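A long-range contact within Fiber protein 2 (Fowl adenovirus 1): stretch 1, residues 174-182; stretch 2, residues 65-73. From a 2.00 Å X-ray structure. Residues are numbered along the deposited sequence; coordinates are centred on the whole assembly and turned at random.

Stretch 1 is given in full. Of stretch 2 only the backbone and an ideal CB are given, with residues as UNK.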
# COMPACT_ATOMS: atom_id res chain seq x y z
N ALA A 174 -10.98 -8.89 -14.48
CA ALA A 174 -10.99 -8.23 -15.81
C ALA A 174 -11.86 -9.00 -16.81
O ALA A 174 -12.48 -8.38 -17.69
CB ALA A 174 -9.56 -8.07 -16.35
N SER A 175 -11.90 -10.33 -16.65
CA SER A 175 -12.62 -11.26 -17.54
C SER A 175 -13.58 -12.17 -16.80
O SER A 175 -13.28 -12.62 -15.68
CB SER A 175 -11.64 -12.17 -18.30
OG SER A 175 -10.84 -11.42 -19.19
N ALA A 176 -14.69 -12.48 -17.45
CA ALA A 176 -15.67 -13.45 -16.93
C ALA A 176 -15.11 -14.88 -17.00
O ALA A 176 -14.31 -15.21 -17.87
CB ALA A 176 -17.01 -13.32 -17.70
N GLY A 177 -15.48 -15.72 -16.04
CA GLY A 177 -15.10 -17.12 -16.12
C GLY A 177 -15.24 -17.94 -14.84
O GLY A 177 -15.58 -19.13 -14.89
N LEU A 178 -14.96 -17.31 -13.70
CA LEU A 178 -15.04 -17.98 -12.41
C LEU A 178 -16.43 -18.56 -12.13
O LEU A 178 -16.54 -19.54 -11.42
CB LEU A 178 -14.65 -17.00 -11.28
CG LEU A 178 -14.52 -17.53 -9.84
CD1 LEU A 178 -13.55 -18.70 -9.72
CD2 LEU A 178 -14.11 -16.40 -8.89
N PHE A 179 -17.47 -17.93 -12.70
CA PHE A 179 -18.87 -18.29 -12.42
C PHE A 179 -19.61 -18.91 -13.61
O PHE A 179 -20.82 -19.10 -13.56
CB PHE A 179 -19.59 -17.04 -11.88
CG PHE A 179 -18.90 -16.45 -10.68
CD1 PHE A 179 -18.82 -17.20 -9.50
CD2 PHE A 179 -18.27 -15.22 -10.74
CE1 PHE A 179 -18.16 -16.71 -8.41
CE2 PHE A 179 -17.61 -14.71 -9.65
CZ PHE A 179 -17.54 -15.46 -8.48
N ASN A 180 -18.86 -19.22 -14.67
CA ASN A 180 -19.37 -19.93 -15.82
C ASN A 180 -19.10 -21.42 -15.62
O ASN A 180 -17.94 -21.83 -15.54
CB ASN A 180 -18.73 -19.41 -17.11
CG ASN A 180 -19.23 -20.12 -18.35
OD1 ASN A 180 -19.19 -21.34 -18.42
ND2 ASN A 180 -19.68 -19.36 -19.35
N PRO A 181 -20.18 -22.24 -15.53
CA PRO A 181 -20.05 -23.67 -15.16
C PRO A 181 -19.27 -24.54 -16.16
O PRO A 181 -18.87 -25.66 -15.82
CB PRO A 181 -21.50 -24.15 -15.01
CG PRO A 181 -22.33 -23.18 -15.81
CD PRO A 181 -21.58 -21.86 -15.78
N THR A 182 -19.05 -24.04 -17.38
CA THR A 182 -18.28 -24.80 -18.37
C THR A 182 -16.77 -24.56 -18.24
O THR A 182 -15.97 -25.31 -18.80
CB THR A 182 -18.76 -24.50 -19.80
OG1 THR A 182 -18.43 -23.16 -20.17
CG2 THR A 182 -20.28 -24.68 -19.89
N UNK A 65 -26.73 -13.61 -16.99
CA UNK A 65 -26.52 -12.74 -15.82
C UNK A 65 -25.71 -13.40 -14.70
O UNK A 65 -24.95 -12.71 -14.01
CB UNK A 65 -27.87 -12.30 -15.26
N UNK A 66 -25.83 -14.72 -14.54
CA UNK A 66 -25.09 -15.44 -13.49
C UNK A 66 -23.66 -15.84 -13.86
O UNK A 66 -22.75 -15.77 -13.02
CB UNK A 66 -25.86 -16.70 -13.11
N UNK A 67 -23.49 -16.27 -15.11
CA UNK A 67 -22.20 -16.76 -15.62
C UNK A 67 -21.22 -15.64 -15.95
O UNK A 67 -20.01 -15.85 -15.94
CB UNK A 67 -22.43 -17.61 -16.87
N UNK A 68 -21.74 -14.46 -16.25
CA UNK A 68 -20.93 -13.32 -16.68
C UNK A 68 -20.55 -12.35 -15.55
O UNK A 68 -20.04 -11.26 -15.83
CB UNK A 68 -21.69 -12.55 -17.77
N UNK A 69 -20.81 -12.73 -14.30
CA UNK A 69 -20.44 -11.92 -13.14
C UNK A 69 -18.91 -11.90 -13.04
O UNK A 69 -18.29 -12.95 -13.15
CB UNK A 69 -21.07 -12.47 -11.86
N UNK A 70 -18.33 -10.71 -12.89
CA UNK A 70 -16.87 -10.57 -12.73
C UNK A 70 -16.41 -10.22 -11.30
O UNK A 70 -15.24 -10.41 -10.96
CB UNK A 70 -16.37 -9.49 -13.69
N UNK A 71 -17.32 -9.70 -10.46
CA UNK A 71 -16.96 -9.25 -9.10
C UNK A 71 -17.37 -10.24 -8.05
O UNK A 71 -18.33 -10.97 -8.22
CB UNK A 71 -17.60 -7.90 -8.79
N UNK A 72 -16.62 -10.29 -6.96
CA UNK A 72 -17.06 -11.01 -5.77
C UNK A 72 -16.49 -10.40 -4.50
O UNK A 72 -15.40 -9.80 -4.52
CB UNK A 72 -16.66 -12.48 -5.86
N UNK A 73 -17.23 -10.56 -3.40
CA UNK A 73 -16.89 -9.88 -2.14
C UNK A 73 -16.56 -10.89 -1.06
O UNK A 73 -17.21 -11.93 -0.92
CB UNK A 73 -18.04 -8.98 -1.68

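Position 65 lies in a helix, and its ideal CB has nothing of stretch 1 within 5.5 Å, so this contact allows almost any residue that a helix tolerates. The deposited residue is Val-65, which takes no part. Position 66 is also helical, and its CB points sideways with nothing close by. Its backbone matters more, because the O atom of position 66 lies 3.6 Å from CB of Phe-179; many side chains would suit. It is Asn-66, whose amide is hydrogen-bonded elsewhere in the structure.

Position 67 is the last helical residue and sits directly against the turn of stretch 1. Its ideal CB is 4.0 Å from O of Phe-179, 4.0 Å from CA of Asn-180 and 4.5 Å from CD of Pro-181. A side chain with methylene groups could lie along the proline, and a polar end could approach the amide of Asn-180. Gln or Glu would suit best, as each has methylenes for the proline and an acceptor for ND2; Met or Lys could cover the proline but would not answer the donor. The residue is Glu-67. Its CG packs 3.6 Å from CD of Pro-181, while its OE1 comes within 3.4 Å of ND2 of Asn-180, at too poor an angle for a hydrogen bond. The backbone adds a CA-H...O contact, CA of Glu-67 to O of Phe-179 at 3.4 Å, nearly straight at 164°.

At position 68 the chain leaves helical geometry, with phi/psi of -95/10. The CB points away, so this contact asks little of the side chain; Asn and other polar residues are common where a helix ends. Asn-68 is found; the end of its side chain comes nearer than its CB direction suggests, although its CA, 4.1 Å from CB of Ala-176, is closer still.

Position 69 has extended angles and a CB directed sideways, 4.1 Å from CD2 of Phe-179. A small apolar group would pack on this ring; Ala or Val are natural candidates. Ala-69 supplies just a methyl, while its O lies 3.3 Å from CD2 of Phe-179, at the ring edge and near its plane. A water also joins the two backbones here: it donates to O of Glu-67 (2.7 Å from the water O) and O of Ala-69 (2.8 Å), and accepts from N of Gly-177 (2.8 Å) and N of Phe-179 (3.2 Å). It thus supplies polar links where no direct hydrogen bond crosses.

Position 70 looks along the backbone of residues 174-176, its ideal CB 4.8 Å from O of Ser-175. A long, flexible chain could cover that segment; Lys, Arg, Gln or Met would serve. Arg-70 does so with its aliphatic part, CG 3.8 Å from N of Ala-176 and CD 3.8 Å from O of Ala-174.

Position 71 begins a strand and points its CB away; this contact leaves the choice free, and beta-branched or aromatic residues suit a strand; it is Tyr-71.

Position 72 points toward stretch 1, its ideal CB 4.1 Å from CZ of Phe-179, with Leu-178 beyond. A large apolar residue such as Leu, Met or Phe is expected. Phe-72, with chi1 p, reaches CD2 of Leu-178 with its CE2 at 3.7 Å, and its CB lies 4.0 Å from CZ of Phe-179.

Position 73, also in the strand, is out of reach, so any strand-tolerant residue would do; it is Thr-73.

Stretch 2, residues 65-73: VNENARYFT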
# COMPACT_ATOMS: atom_id res chain seq x y z
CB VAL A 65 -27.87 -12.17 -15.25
CG1 VAL A 65 -28.67 -13.26 -14.50
CG2 VAL A 65 -27.60 -10.95 -14.35
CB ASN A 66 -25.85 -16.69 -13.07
CG ASN A 66 -27.15 -16.37 -12.39
OD1 ASN A 66 -27.17 -15.95 -11.23
ND2 ASN A 66 -28.25 -16.56 -13.11
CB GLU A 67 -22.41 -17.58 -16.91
CG GLU A 67 -23.25 -18.84 -16.76
CD GLU A 67 -23.74 -19.38 -18.11
OE1 GLU A 67 -23.10 -19.12 -19.16
OE2 GLU A 67 -24.80 -20.06 -18.12
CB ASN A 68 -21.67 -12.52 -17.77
CG ASN A 68 -21.86 -13.32 -19.06
OD1 ASN A 68 -21.33 -14.42 -19.21
ND2 ASN A 68 -22.63 -12.75 -20.00
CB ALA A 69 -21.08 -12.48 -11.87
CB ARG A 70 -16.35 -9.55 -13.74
CG ARG A 70 -16.44 -10.05 -15.18
CD ARG A 70 -15.86 -9.09 -16.20
NE ARG A 70 -16.58 -7.82 -16.33
CZ ARG A 70 -16.16 -6.62 -15.91
NH1 ARG A 70 -14.99 -6.45 -15.28
NH2 ARG A 70 -16.93 -5.55 -16.12
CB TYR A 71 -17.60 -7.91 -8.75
CG TYR A 71 -17.19 -6.71 -9.57
CD1 TYR A 71 -16.42 -6.83 -10.74
CD2 TYR A 71 -17.60 -5.46 -9.19
CE1 TYR A 71 -16.07 -5.70 -11.47
CE2 TYR A 71 -17.28 -4.35 -9.93
CZ TYR A 71 -16.51 -4.47 -11.05
OH TYR A 71 -16.20 -3.34 -11.75
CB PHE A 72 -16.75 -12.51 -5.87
CG PHE A 72 -15.30 -12.88 -5.75
CD1 PHE A 72 -14.72 -13.07 -4.52
CD2 PHE A 72 -14.54 -13.11 -6.90
CE1 PHE A 72 -13.40 -13.44 -4.40
CE2 PHE A 72 -13.21 -13.48 -6.80
CZ PHE A 72 -12.64 -13.66 -5.55
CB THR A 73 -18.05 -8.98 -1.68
OG1 THR A 73 -18.32 -8.02 -2.70
CG2 THR A 73 -17.74 -8.26 -0.35
O HOH W 1 -17.80 -15.38 -14.55
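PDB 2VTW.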